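Local coordinates for protein KLLA0E08119p (Kluyveromyces lactis, PDB 3VA7) that probably carboxylates urea in a biotin- and ATP-dependent reaction, this chain being the urea carboxylase part of a longer enzyme that probably also hydrolyses the product, allophanate, at residues Arg846-Phe857 with Val887-Asp895. Numbering follows the deposited sequence.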
ATOM      1  N   ARG A 846     -16.994 -23.895  -3.547  1.00 25.76           N
ATOM      2  CA  ARG A 846     -16.708 -23.409  -2.174  1.00 25.35           C
ATOM      3  C   ARG A 846     -17.838 -22.604  -1.513  1.00 25.10           C
ATOM      4  O   ARG A 846     -17.671 -22.092  -0.393  1.00 24.89           O
ATOM      5  CB  ARG A 846     -15.470 -22.490  -2.152  1.00 25.13           C
ATOM      6  CG  ARG A 846     -14.130 -23.194  -2.063  1.00 26.09           C
ATOM      7  CD  ARG A 846     -12.983 -22.267  -2.253  1.00 23.54           C
ATOM      8  NE  ARG A 846     -12.932 -21.812  -3.641  1.00 27.65           N
ATOM      9  CZ  ARG A 846     -12.006 -20.976  -4.125  1.00 27.34           C
ATOM     10  NH1 ARG A 846     -11.039 -20.505  -3.332  1.00 23.20           N
ATOM     11  NH2 ARG A 846     -12.020 -20.666  -5.414  1.00 24.44           N
ATOM     12  N   TYR A 847     -18.981 -22.464  -2.175  1.00 23.63           N
ATOM     13  CA  TYR A 847     -19.972 -21.594  -1.597  1.00 23.13           C
ATOM     14  C   TYR A 847     -21.337 -21.896  -2.088  1.00 22.69           C
ATOM     15  O   TYR A 847     -21.522 -22.372  -3.229  1.00 21.38           O
ATOM     16  CB  TYR A 847     -19.810 -20.156  -2.088  1.00 24.61           C
ATOM     17  CG  TYR A 847     -18.454 -19.559  -2.294  1.00 24.04           C
ATOM     18  CD1 TYR A 847     -17.631 -19.927  -3.403  1.00 20.86           C
ATOM     19  CD2 TYR A 847     -18.033 -18.559  -1.432  1.00 23.27           C
ATOM     20  CE1 TYR A 847     -16.421 -19.336  -3.595  1.00 21.06           C
ATOM     21  CE2 TYR A 847     -16.832 -17.926  -1.622  1.00 26.42           C
ATOM     22  CZ  TYR A 847     -16.040 -18.293  -2.702  1.00 26.56           C
ATOM     23  OH  TYR A 847     -14.869 -17.611  -2.788  1.00 28.48           O
ATOM     24  N   ILE A 848     -22.281 -21.495  -1.244  1.00 21.45           N
ATOM     25  CA  ILE A 848     -23.690 -21.532  -1.555  1.00 21.51           C
ATOM     26  C   ILE A 848     -24.166 -20.094  -1.405  1.00 22.24           C
ATOM     27  O   ILE A 848     -23.892 -19.446  -0.404  1.00 21.43           O
ATOM     28  CB  ILE A 848     -24.474 -22.454  -0.539  1.00 21.29           C
ATOM     29  CG1 ILE A 848     -24.062 -23.960  -0.682  1.00 22.60           C
ATOM     30  CG2 ILE A 848     -25.954 -22.265  -0.650  1.00 16.31           C
ATOM     31  CD1 ILE A 848     -25.024 -24.999   0.122  1.00 18.10           C
ATOM     32  N   LEU A 849     -24.848 -19.587  -2.419  1.00 23.01           N
ATOM     33  CA  LEU A 849     -25.432 -18.281  -2.341  1.00 24.22           C
ATOM     34  C   LEU A 849     -26.883 -18.366  -1.833  1.00 24.74           C
ATOM     35  O   LEU A 849     -27.699 -19.062  -2.448  1.00 25.44           O
ATOM     36  CB  LEU A 849     -25.365 -17.665  -3.740  1.00 24.28           C
ATOM     37  CG  LEU A 849     -25.905 -16.228  -3.916  1.00 26.40           C
ATOM     38  CD1 LEU A 849     -25.030 -15.206  -3.217  1.00 21.78           C
ATOM     39  CD2 LEU A 849     -26.079 -15.864  -5.410  1.00 25.87           C
ATOM     40  N   VAL A 850     -27.217 -17.652  -0.756  1.00 24.83           N
ATOM     41  CA  VAL A 850     -28.608 -17.627  -0.218  1.00 25.55           C
ATOM     42  C   VAL A 850     -29.273 -16.326  -0.662  1.00 27.29           C
ATOM     43  O   VAL A 850     -28.802 -15.225  -0.321  1.00 27.84           O
ATOM     44  CB  VAL A 850     -28.623 -17.658   1.367  1.00 25.43           C
ATOM     45  CG1 VAL A 850     -29.998 -17.656   1.921  1.00 23.41           C
ATOM     46  CG2 VAL A 850     -27.915 -18.844   1.902  1.00 24.81           C
ATOM     47  N   GLU A 851     -30.357 -16.418  -1.407  1.00 28.58           N
ATOM     48  CA  GLU A 851     -31.042 -15.210  -1.890  1.00 30.47           C
ATOM     49  C   GLU A 851     -32.449 -14.987  -1.317  1.00 31.67           C
ATOM     50  O   GLU A 851     -33.340 -15.802  -1.487  1.00 31.78           O
ATOM     51  CB  GLU A 851     -31.145 -15.253  -3.414  1.00 29.92           C
ATOM     52  CG  GLU A 851     -29.829 -15.146  -4.108  1.00 31.24           C
ATOM     53  CD  GLU A 851     -30.036 -15.234  -5.587  1.00 34.52           C
ATOM     54  OE1 GLU A 851     -31.097 -15.757  -6.002  1.00 36.63           O
ATOM     55  OE2 GLU A 851     -29.152 -14.788  -6.332  1.00 35.12           O
ATOM     56  N   TYR A 852     -32.656 -13.872  -0.660  1.00 33.80           N
ATOM     57  CA  TYR A 852     -33.994 -13.561  -0.159  1.00 36.33           C
ATOM     58  C   TYR A 852     -34.945 -12.811  -1.109  1.00 38.21           C
ATOM     59  O   TYR A 852     -34.548 -11.913  -1.865  1.00 39.96           O
ATOM     60  CB  TYR A 852     -33.897 -12.798   1.163  1.00 35.79           C
ATOM     61  CG  TYR A 852     -33.355 -13.626   2.305  1.00 35.16           C
ATOM     62  CD1 TYR A 852     -33.948 -14.868   2.677  1.00 35.22           C
ATOM     63  CD2 TYR A 852     -32.279 -13.193   3.015  1.00 31.14           C
ATOM     64  CE1 TYR A 852     -33.463 -15.599   3.753  1.00 32.52           C
ATOM     65  CE2 TYR A 852     -31.796 -13.924   4.082  1.00 32.77           C
ATOM     66  CZ  TYR A 852     -32.377 -15.112   4.446  1.00 31.31           C
ATOM     67  OH  TYR A 852     -31.814 -15.794   5.499  1.00 30.09           O
ATOM     68  N   GLY A 853     -36.211 -13.187  -1.026  1.00 39.42           N
ATOM     69  CA  GLY A 853     -37.301 -12.434  -1.581  1.00 40.96           C
ATOM     70  C   GLY A 853     -37.459 -12.691  -3.047  1.00 42.66           C
ATOM     71  O   GLY A 853     -36.785 -13.556  -3.595  1.00 42.80           O
ATOM     72  N   GLU A 854     -38.372 -11.941  -3.658  1.00 44.33           N
ATOM     73  CA  GLU A 854     -38.377 -11.732  -5.090  1.00 46.89           C
ATOM     74  C   GLU A 854     -37.253 -10.713  -5.417  1.00 47.34           C
ATOM     75  O   GLU A 854     -36.578 -10.196  -4.503  1.00 46.48           O
ATOM     76  CB  GLU A 854     -39.770 -11.250  -5.554  1.00 48.04           C
ATOM     77  CG  GLU A 854     -40.955 -12.171  -5.125  1.00 49.72           C
ATOM     78  CD  GLU A 854     -41.048 -13.476  -5.934  1.00 54.90           C
ATOM     79  OE1 GLU A 854     -40.454 -13.540  -7.034  1.00 57.51           O
ATOM     80  OE2 GLU A 854     -41.705 -14.450  -5.469  1.00 57.85           O
ATOM     81  N   LEU A 855     -37.007 -10.474  -6.703  1.00 48.60           N
ATOM     82  CA  LEU A 855     -35.893  -9.586  -7.111  1.00 50.08           C
ATOM     83  C   LEU A 855     -36.272  -8.098  -6.832  1.00 50.36           C
ATOM     84  O   LEU A 855     -36.876  -7.384  -7.654  1.00 50.58           O
ATOM     85  CB  LEU A 855     -35.394  -9.869  -8.549  1.00 50.52           C
ATOM     86  CG  LEU A 855     -35.118 -11.334  -9.041  1.00 53.72           C
ATOM     87  CD1 LEU A 855     -34.594 -11.389 -10.498  1.00 52.95           C
ATOM     88  CD2 LEU A 855     -34.216 -12.219  -8.120  1.00 53.99           C
ATOM     89  N   GLU A 856     -35.910  -7.667  -5.628  1.00 49.75           N
ATOM     90  CA  GLU A 856     -36.601  -6.596  -4.949  1.00 49.24           C
ATOM     91  C   GLU A 856     -35.810  -6.210  -3.692  1.00 47.83           C
ATOM     92  O   GLU A 856     -35.179  -7.077  -3.032  1.00 48.95           O
ATOM     93  CB  GLU A 856     -37.952  -7.107  -4.502  1.00 49.92           C
ATOM     94  CG  GLU A 856     -38.904  -6.044  -4.093  1.00 54.74           C
ATOM     95  CD  GLU A 856     -39.644  -5.488  -5.288  1.00 60.48           C
ATOM     96  OE1 GLU A 856     -40.676  -4.799  -5.055  1.00 61.53           O
ATOM     97  OE2 GLU A 856     -39.195  -5.756  -6.449  1.00 62.67           O
ATOM     98  N   PHE A 857     -35.825  -4.925  -3.359  1.00 43.91           N
ATOM     99  CA  PHE A 857     -35.178  -4.506  -2.172  1.00 40.33           C
ATOM    100  C   PHE A 857     -36.283  -4.354  -1.152  1.00 40.09           C
ATOM    101  O   PHE A 857     -37.418  -3.997  -1.511  1.00 41.07           O
ATOM    102  CB  PHE A 857     -34.434  -3.197  -2.351  1.00 38.70           C
ATOM    103  CG  PHE A 857     -34.118  -2.536  -1.069  1.00 34.06           C
ATOM    104  CD1 PHE A 857     -33.033  -2.942  -0.321  1.00 28.97           C
ATOM    105  CD2 PHE A 857     -34.949  -1.527  -0.573  1.00 33.71           C
ATOM    106  CE1 PHE A 857     -32.739  -2.336   0.888  1.00 30.45           C
ATOM    107  CE2 PHE A 857     -34.688  -0.914   0.675  1.00 31.27           C
ATOM    108  CZ  PHE A 857     -33.585  -1.325   1.418  1.00 31.10           C
ATOM    109  N   VAL A 887     -27.087  -7.242  -0.802  1.00 26.11           N
ATOM    110  CA  VAL A 887     -28.273  -6.441  -0.612  1.00 26.17           C
ATOM    111  C   VAL A 887     -29.463  -7.261  -0.127  1.00 26.62           C
ATOM    112  O   VAL A 887     -30.192  -6.827   0.772  1.00 26.63           O
ATOM    113  CB  VAL A 887     -28.619  -5.659  -1.887  1.00 26.40           C
ATOM    114  CG1 VAL A 887     -30.100  -5.182  -1.847  1.00 24.59           C
ATOM    115  CG2 VAL A 887     -27.579  -4.505  -2.076  1.00 24.94           C
ATOM    116  N   ARG A 888     -29.642  -8.445  -0.692  1.00 26.11           N
ATOM    117  CA  ARG A 888     -30.764  -9.283  -0.314  1.00 26.79           C
ATOM    118  C   ARG A 888     -30.307 -10.777  -0.247  1.00 26.50           C
ATOM    119  O   ARG A 888     -31.101 -11.703  -0.386  1.00 25.63           O
ATOM    120  CB  ARG A 888     -31.868  -9.103  -1.361  1.00 27.28           C
ATOM    121  CG  ARG A 888     -31.433  -9.553  -2.728  1.00 28.53           C
ATOM    122  CD  ARG A 888     -32.555  -9.424  -3.681  1.00 32.76           C
ATOM    123  NE  ARG A 888     -33.284 -10.671  -3.913  1.00 33.75           N
ATOM    124  CZ  ARG A 888     -32.990 -11.559  -4.851  1.00 33.93           C
ATOM    125  NH1 ARG A 888     -31.958 -11.401  -5.644  1.00 31.25           N
ATOM    126  NH2 ARG A 888     -33.751 -12.628  -4.987  1.00 39.25           N
ATOM    127  N   SER A 889     -29.012 -10.980  -0.045  1.00 26.22           N
ATOM    128  CA  SER A 889     -28.417 -12.275  -0.144  1.00 26.07           C
ATOM    129  C   SER A 889     -27.222 -12.339   0.797  1.00 25.54           C
ATOM    130  O   SER A 889     -26.810 -11.319   1.396  1.00 25.55           O
ATOM    131  CB  SER A 889     -27.957 -12.502  -1.570  1.00 26.12           C
ATOM    132  OG  SER A 889     -26.757 -11.743  -1.712  1.00 29.52           O
ATOM    133  N   VAL A 890     -26.660 -13.539   0.939  1.00 24.25           N
ATOM    134  CA  VAL A 890     -25.416 -13.684   1.692  1.00 23.43           C
ATOM    135  C   VAL A 890     -24.722 -14.846   1.094  1.00 23.65           C
ATOM    136  O   VAL A 890     -25.343 -15.854   0.704  1.00 23.74           O
ATOM    137  CB  VAL A 890     -25.629 -13.922   3.258  1.00 24.44           C
ATOM    138  CG1 VAL A 890     -26.680 -15.068   3.521  1.00 24.40           C
ATOM    139  CG2 VAL A 890     -24.285 -14.215   3.993  1.00 21.06           C
ATOM    140  N   LEU A 891     -23.424 -14.731   0.979  1.00 24.24           N
ATOM    141  CA  LEU A 891     -22.726 -15.819   0.353  1.00 24.82           C
ATOM    142  C   LEU A 891     -21.995 -16.566   1.461  1.00 25.14           C
ATOM    143  O   LEU A 891     -21.337 -15.958   2.298  1.00 25.60           O
ATOM    144  CB  LEU A 891     -21.789 -15.274  -0.714  1.00 24.75           C
ATOM    145  CG  LEU A 891     -20.915 -16.311  -1.371  1.00 23.69           C
ATOM    146  CD1 LEU A 891     -21.725 -17.131  -2.373  1.00 20.97           C
ATOM    147  CD2 LEU A 891     -19.716 -15.643  -1.981  1.00 17.69           C
ATOM    148  N   ILE A 892     -22.133 -17.881   1.452  1.00 24.69           N
ATOM    149  CA  ILE A 892     -21.598 -18.705   2.481  1.00 24.75           C
ATOM    150  C   ILE A 892     -20.493 -19.572   1.933  1.00 25.11           C
ATOM    151  O   ILE A 892     -20.742 -20.411   1.039  1.00 24.64           O
ATOM    152  CB  ILE A 892     -22.715 -19.584   3.005  1.00 25.22           C
ATOM    153  CG1 ILE A 892     -23.598 -18.734   3.891  1.00 24.29           C
ATOM    154  CG2 ILE A 892     -22.155 -20.725   3.857  1.00 24.50           C
ATOM    155  CD1 ILE A 892     -24.941 -18.969   3.705  1.00 22.77           C
ATOM    156  N   GLU A 893     -19.279 -19.361   2.445  1.00 25.61           N
ATOM    157  CA  GLU A 893     -18.139 -20.124   1.971  1.00 27.22           C
ATOM    158  C   GLU A 893     -17.911 -21.257   2.911  1.00 28.98           C
ATOM    159  O   GLU A 893     -17.926 -21.058   4.162  1.00 30.16           O
ATOM    160  CB  GLU A 893     -16.849 -19.298   1.837  1.00 27.42           C
ATOM    161  CG  GLU A 893     -15.708 -20.051   1.117  1.00 25.67           C
ATOM    162  CD  GLU A 893     -14.341 -19.322   1.126  1.00 27.61           C
ATOM    163  OE1 GLU A 893     -14.269 -18.141   1.485  1.00 27.17           O
ATOM    164  OE2 GLU A 893     -13.302 -19.946   0.791  1.00 28.03           O
ATOM    165  N   PHE A 894     -17.695 -22.448   2.344  1.00 29.27           N
ATOM    166  CA  PHE A 894     -17.387 -23.589   3.198  1.00 29.61           C
ATOM    167  C   PHE A 894     -16.119 -24.340   2.847  1.00 30.48           C
ATOM    168  O   PHE A 894     -15.533 -24.217   1.751  1.00 30.60           O
ATOM    169  CB  PHE A 894     -18.574 -24.554   3.308  1.00 29.01           C
ATOM    170  CG  PHE A 894     -19.079 -25.106   1.957  1.00 27.19           C
ATOM    171  CD1 PHE A 894     -18.853 -26.453   1.606  1.00 24.02           C
ATOM    172  CD2 PHE A 894     -19.808 -24.281   1.062  1.00 23.80           C
ATOM    173  CE1 PHE A 894     -19.332 -26.971   0.386  1.00 25.55           C
ATOM    174  CE2 PHE A 894     -20.288 -24.768  -0.179  1.00 20.79           C
ATOM    175  CZ  PHE A 894     -20.043 -26.117  -0.522  1.00 25.30           C
ATOM    176  N   ASP A 895     -15.717 -25.136   3.824  1.00 31.02           N
ATOM    177  CA  ASP A 895     -14.625 -26.077   3.709  1.00 31.37           C
ATOM    178  C   ASP A 895     -15.220 -27.479   3.532  1.00 31.00           C
ATOM    179  O   ASP A 895     -15.674 -28.088   4.483  1.00 31.03           O
ATOM    180  CB  ASP A 895     -13.825 -26.016   5.000  1.00 31.19           C
ATOM    181  CG  ASP A 895     -12.549 -26.780   4.915  1.00 34.20           C
ATOM    182  OD1 ASP A 895     -12.436 -27.662   4.007  1.00 36.00           O
ATOM    183  OD2 ASP A 895     -11.668 -26.491   5.762  1.00 34.91           O
TER
HETATM  184  O   HOH W   1     -10.827 -19.983  -0.259  1.00 36.26           O
HETATM  185  O   HOH W   2     -14.183 -15.902  -0.920  1.00 32.57           O
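Arg888 reaches back to the end of strand 847-852 and lies in the turn that follows it. Its NE donates to Tyr852 O at 2.7 Å, tilted out of the guanidinium plane, while NH2 adds weak bonds to the same oxygen and to Gly853 O, the latter at the group's edge. The Leu855 backbone covers one guanidinium face at CA, and Glu851 CB meets the opposite one. Chi3 of -98° bends the arginine chain and turns the guanidinium toward the turn backbone. With alanine in place of Arg888, both carbonyls lose these bonds and the turn would probably be freer to move. Glu851 OE1 stays 4.2 Å from Arg888 NH2, its salt bridge being to Arg841. Between these ends, strands 847-852 and 889-894 run antiparallel as neighbours in the five-stranded sheet of the carboxyltransferase domain, with paired backbone bonds at Ile848-Ile892 and Val850-Val890. On one face Val850 CG2 meets Ile892 CD1 at 3.5 Å, and helix 901-912 packs against Ile848, Ile892 and Phe894. On the other, Tyr847 CD2 touches Leu891 CD2 at 3.4 Å and Glu893 CB at 3.6 Å. With CG anti to the backbone N (chi1 -171°) and the chain extended, Glu893 slants past this ring; one water links OE1 to Tyr847 OH and another joins OE2 to NH1 of Arg846, near the bound sodium ion. Phe894 N donates to Arg846 O at 2.8 Å.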